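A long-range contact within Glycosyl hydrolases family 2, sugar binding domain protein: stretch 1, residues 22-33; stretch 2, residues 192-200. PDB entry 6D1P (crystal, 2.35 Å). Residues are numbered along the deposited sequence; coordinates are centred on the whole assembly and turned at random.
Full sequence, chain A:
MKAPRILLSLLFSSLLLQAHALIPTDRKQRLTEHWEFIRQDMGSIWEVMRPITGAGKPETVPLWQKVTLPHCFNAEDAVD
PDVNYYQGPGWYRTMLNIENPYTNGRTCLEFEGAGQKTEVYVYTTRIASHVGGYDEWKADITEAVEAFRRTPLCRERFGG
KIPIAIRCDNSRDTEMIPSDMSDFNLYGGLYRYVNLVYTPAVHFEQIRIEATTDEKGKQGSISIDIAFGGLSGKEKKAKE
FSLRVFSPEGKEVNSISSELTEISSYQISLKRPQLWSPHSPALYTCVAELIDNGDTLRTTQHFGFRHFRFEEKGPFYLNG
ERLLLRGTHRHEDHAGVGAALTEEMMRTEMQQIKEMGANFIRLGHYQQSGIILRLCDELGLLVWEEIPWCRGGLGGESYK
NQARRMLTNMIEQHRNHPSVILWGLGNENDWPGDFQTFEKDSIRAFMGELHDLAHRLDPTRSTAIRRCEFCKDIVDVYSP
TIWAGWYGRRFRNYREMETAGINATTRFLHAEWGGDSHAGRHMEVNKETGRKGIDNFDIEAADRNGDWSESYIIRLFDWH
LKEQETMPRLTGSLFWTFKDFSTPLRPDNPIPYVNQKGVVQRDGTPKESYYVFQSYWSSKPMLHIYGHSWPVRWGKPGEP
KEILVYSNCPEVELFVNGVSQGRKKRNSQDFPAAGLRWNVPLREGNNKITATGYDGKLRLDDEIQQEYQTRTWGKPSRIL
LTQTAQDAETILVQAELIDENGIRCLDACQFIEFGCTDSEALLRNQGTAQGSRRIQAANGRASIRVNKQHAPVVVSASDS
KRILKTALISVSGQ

Stretch 1 22-33: LIPTDRKQRLTE
Stretch 2 (192-200) RYVNLVYTP

A short antiparallel pairing often relies on few direct backbone bonds, with water and side chains carrying the contact past its ends. Here residues 28-30 run against strand 194-199 at 155°, with axes 4.5 Å apart at their closest, and the two stretches bury 762 Å². Both segments have extended backbones, with phi/psi of -118/126° at Gln29 and -91/127° at Leu196. These two residues form the hydrogen-bonded pair, CA atoms 5.1 Å apart: Gln29 N donates to Leu196 O at 3.0 Å, and Leu196 N to Gln29 O at 2.7 Å. One step on, Arg30 faces Asn195 in a non-hydrogen-bonded pair, CA to CA 4.4 Å, and Leu31 N donates to Val194 O at 2.9 Å.

Leu196 (chi1 t, chi2 p) has the largest covered area. Its side chain shares a sheet face with that of Gln29, and its CB lies 3.9 Å from CD2 of Leu31, a buried residue with chi1 m and chi2 t.

Arg30, nearly as well covered, takes chi1 m and then extends, chi2 and chi3 both t. Its guanidinium lies flat on the Tyr193 ring (chi1 m, chi2 -60°), planes at 8°, with CZ 3.8 Å from the ring centroid; this is both a stack and a cation-pi contact. Arg30 CD also sits over that face, 3.9 Å from the centroid. A water accepts from Arg30 NE at 2.5 Å and donates to Asn195 OD1 at 3.1 Å, joining the paired side chains.

Beyond the direct bonds, water continues the ladder. One donates to Arg27 O and accepts from Tyr198 N, both at 2.5 Å; another donates to Leu31 O at 2.9 Å and accepts from Val194 N at 2.8 Å. Near the first, Val197 (chi1 t) packs its CG1 against Thr25 CG2 at 3.6 Å and Ile23 CD1 at 4.0 Å.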

# COMPACT_ATOMS: atom_id res chain seq x y z
N LEU A 22 -13.35 30.23 -1.68
CA LEU A 22 -12.23 30.90 -2.36
C LEU A 22 -12.31 32.43 -2.28
O LEU A 22 -13.20 33.05 -2.85
CB LEU A 22 -12.14 30.45 -3.82
N ILE A 23 -11.37 33.03 -1.55
CA ILE A 23 -11.44 34.46 -1.22
C ILE A 23 -10.94 35.28 -2.41
O ILE A 23 -9.88 34.96 -2.97
CB ILE A 23 -10.62 34.77 0.02
CG1 ILE A 23 -10.85 33.71 1.10
CG2 ILE A 23 -11.03 36.09 0.58
CD1 ILE A 23 -9.68 32.74 1.29
N PRO A 24 -11.64 36.33 -2.81
CA PRO A 24 -11.11 37.22 -3.85
C PRO A 24 -10.08 38.19 -3.30
O PRO A 24 -10.42 39.18 -2.65
CB PRO A 24 -12.36 37.97 -4.35
CG PRO A 24 -13.53 37.29 -3.68
CD PRO A 24 -13.02 36.69 -2.43
N THR A 25 -8.80 37.89 -3.53
CA THR A 25 -7.73 38.86 -3.34
C THR A 25 -6.60 38.51 -4.29
O THR A 25 -6.31 37.33 -4.51
CB THR A 25 -7.20 38.92 -1.91
OG1 THR A 25 -5.97 39.65 -1.91
CG2 THR A 25 -6.96 37.53 -1.35
N ASP A 26 -5.96 39.54 -4.83
CA ASP A 26 -4.82 39.32 -5.70
C ASP A 26 -3.56 38.95 -4.93
O ASP A 26 -2.52 38.74 -5.55
CB ASP A 26 -4.57 40.58 -6.55
CG ASP A 26 -5.75 40.91 -7.44
OD1 ASP A 26 -6.77 40.19 -7.36
OD2 ASP A 26 -5.67 41.90 -8.21
N ARG A 27 -3.65 38.83 -3.62
CA ARG A 27 -2.50 38.61 -2.75
C ARG A 27 -2.65 37.25 -2.03
O ARG A 27 -3.33 37.14 -1.00
CB ARG A 27 -2.37 39.83 -1.77
CG ARG A 27 -1.17 39.84 -0.82
CD ARG A 27 -1.58 39.37 0.58
NE ARG A 27 -0.65 39.77 1.64
CZ ARG A 27 0.59 39.29 1.79
NH1 ARG A 27 1.09 38.40 0.93
NH2 ARG A 27 1.34 39.72 2.79
N LYS A 28 -2.00 36.21 -2.56
CA LYS A 28 -2.02 34.89 -1.93
C LYS A 28 -0.71 34.15 -2.20
O LYS A 28 -0.05 34.40 -3.21
CB LYS A 28 -3.22 34.06 -2.42
CG LYS A 28 -3.68 34.40 -3.82
CD LYS A 28 -5.02 33.74 -4.14
CE LYS A 28 -6.13 34.23 -3.23
NZ LYS A 28 -7.46 33.66 -3.62
N GLN A 29 -0.36 33.22 -1.30
CA GLN A 29 0.90 32.47 -1.38
C GLN A 29 0.62 30.98 -1.55
O GLN A 29 -0.11 30.38 -0.75
CB GLN A 29 1.78 32.72 -0.15
CG GLN A 29 3.10 31.92 -0.20
CD GLN A 29 3.91 32.02 1.10
OE1 GLN A 29 3.75 33.00 1.85
NE2 GLN A 29 4.75 31.02 1.38
N ARG A 30 1.21 30.38 -2.58
CA ARG A 30 1.18 28.94 -2.78
C ARG A 30 2.17 28.28 -1.82
O ARG A 30 3.36 28.62 -1.80
CB ARG A 30 1.55 28.59 -4.22
CG ARG A 30 0.52 28.95 -5.22
CD ARG A 30 0.99 28.58 -6.59
NE ARG A 30 -0.04 28.85 -7.58
CZ ARG A 30 0.15 28.80 -8.89
NH1 ARG A 30 1.35 28.50 -9.38
NH2 ARG A 30 -0.86 29.07 -9.71
N LEU A 31 1.66 27.34 -1.03
CA LEU A 31 2.47 26.52 -0.13
C LEU A 31 2.90 25.28 -0.90
O LEU A 31 2.20 24.27 -0.92
CB LEU A 31 1.67 26.16 1.11
CG LEU A 31 0.98 27.36 1.78
CD1 LEU A 31 0.12 26.90 2.92
CD2 LEU A 31 2.01 28.36 2.27
N THR A 32 4.06 25.34 -1.54
CA THR A 32 4.54 24.16 -2.24
C THR A 32 5.69 23.43 -1.53
O THR A 32 5.86 22.23 -1.75
CB THR A 32 4.98 24.52 -3.67
OG1 THR A 32 6.18 25.30 -3.65
CG2 THR A 32 3.88 25.31 -4.39
N GLU A 33 6.44 24.09 -0.65
CA GLU A 33 7.69 23.53 -0.15
C GLU A 33 7.57 22.99 1.27
O GLU A 33 6.75 23.44 2.07
CB GLU A 33 8.82 24.56 -0.18
CG GLU A 33 8.89 25.41 -1.40
CD GLU A 33 9.29 24.62 -2.60
OE1 GLU A 33 10.26 23.84 -2.48
OE2 GLU A 33 8.62 24.76 -3.65
N ARG A 192 -4.04 19.76 -6.04
CA ARG A 192 -4.10 21.14 -6.51
C ARG A 192 -3.54 22.03 -5.42
O ARG A 192 -3.52 21.66 -4.25
CB ARG A 192 -5.52 21.60 -6.87
CG ARG A 192 -6.11 20.88 -8.02
CD ARG A 192 -7.44 21.51 -8.37
NE ARG A 192 -8.21 20.63 -9.24
CZ ARG A 192 -9.53 20.63 -9.32
NH1 ARG A 192 -10.22 21.48 -8.58
NH2 ARG A 192 -10.16 19.79 -10.14
N TYR A 193 -3.13 23.22 -5.84
CA TYR A 193 -2.42 24.14 -4.97
C TYR A 193 -3.18 24.43 -3.69
O TYR A 193 -4.41 24.58 -3.69
CB TYR A 193 -2.14 25.45 -5.71
CG TYR A 193 -1.14 25.28 -6.84
CD1 TYR A 193 0.15 24.83 -6.58
CD2 TYR A 193 -1.50 25.57 -8.16
CE1 TYR A 193 1.06 24.67 -7.60
CE2 TYR A 193 -0.59 25.43 -9.17
CZ TYR A 193 0.69 24.97 -8.90
OH TYR A 193 1.60 24.80 -9.92
N VAL A 194 -2.43 24.52 -2.61
CA VAL A 194 -2.91 25.07 -1.35
C VAL A 194 -2.28 26.44 -1.18
O VAL A 194 -1.08 26.62 -1.44
CB VAL A 194 -2.56 24.14 -0.16
CG1 VAL A 194 -3.13 24.69 1.12
CG2 VAL A 194 -3.10 22.75 -0.42
N ASN A 195 -3.09 27.41 -0.76
CA ASN A 195 -2.69 28.81 -0.64
C ASN A 195 -2.87 29.29 0.78
O ASN A 195 -3.88 28.99 1.43
CB ASN A 195 -3.50 29.70 -1.59
CG ASN A 195 -3.42 29.23 -3.01
OD1 ASN A 195 -2.33 28.98 -3.54
ND2 ASN A 195 -4.58 29.08 -3.65
N LEU A 196 -1.89 30.04 1.27
CA LEU A 196 -2.04 30.83 2.49
C LEU A 196 -2.53 32.22 2.12
O LEU A 196 -1.94 32.88 1.25
CB LEU A 196 -0.71 30.91 3.24
CG LEU A 196 -0.71 31.65 4.57
CD1 LEU A 196 -1.62 30.95 5.57
CD2 LEU A 196 0.71 31.75 5.10
N VAL A 197 -3.63 32.66 2.73
CA VAL A 197 -4.32 33.86 2.27
C VAL A 197 -4.74 34.72 3.46
O VAL A 197 -5.37 34.23 4.40
CB VAL A 197 -5.55 33.53 1.39
CG1 VAL A 197 -6.22 34.80 0.88
CG2 VAL A 197 -5.14 32.64 0.22
N TYR A 198 -4.39 36.00 3.40
CA TYR A 198 -4.74 36.99 4.41
C TYR A 198 -5.75 37.99 3.85
O TYR A 198 -5.62 38.43 2.70
CB TYR A 198 -3.50 37.76 4.88
CG TYR A 198 -2.30 36.95 5.30
CD1 TYR A 198 -2.32 36.19 6.46
CD2 TYR A 198 -1.12 36.98 4.57
CE1 TYR A 198 -1.22 35.47 6.87
CE2 TYR A 198 0.00 36.26 4.98
CZ TYR A 198 -0.06 35.50 6.13
OH TYR A 198 1.03 34.77 6.57
N THR A 199 -6.73 38.36 4.66
CA THR A 199 -7.73 39.35 4.30
C THR A 199 -8.03 40.22 5.50
O THR A 199 -7.80 39.82 6.65
CB THR A 199 -9.05 38.71 3.81
OG1 THR A 199 -9.53 37.79 4.79
CG2 THR A 199 -8.85 38.00 2.50
N PRO A 200 -8.53 41.44 5.28
CA PRO A 200 -8.95 42.30 6.39
C PRO A 200 -10.17 41.74 7.11
O PRO A 200 -10.86 40.83 6.63
CB PRO A 200 -9.27 43.63 5.72
CG PRO A 200 -8.56 43.59 4.43
CD PRO A 200 -8.56 42.17 4.00
O HOH W 1 -3.13 36.80 1.45
O HOH W 2 -2.35 29.02 -6.63
O HOH W 3 0.22 23.71 -2.92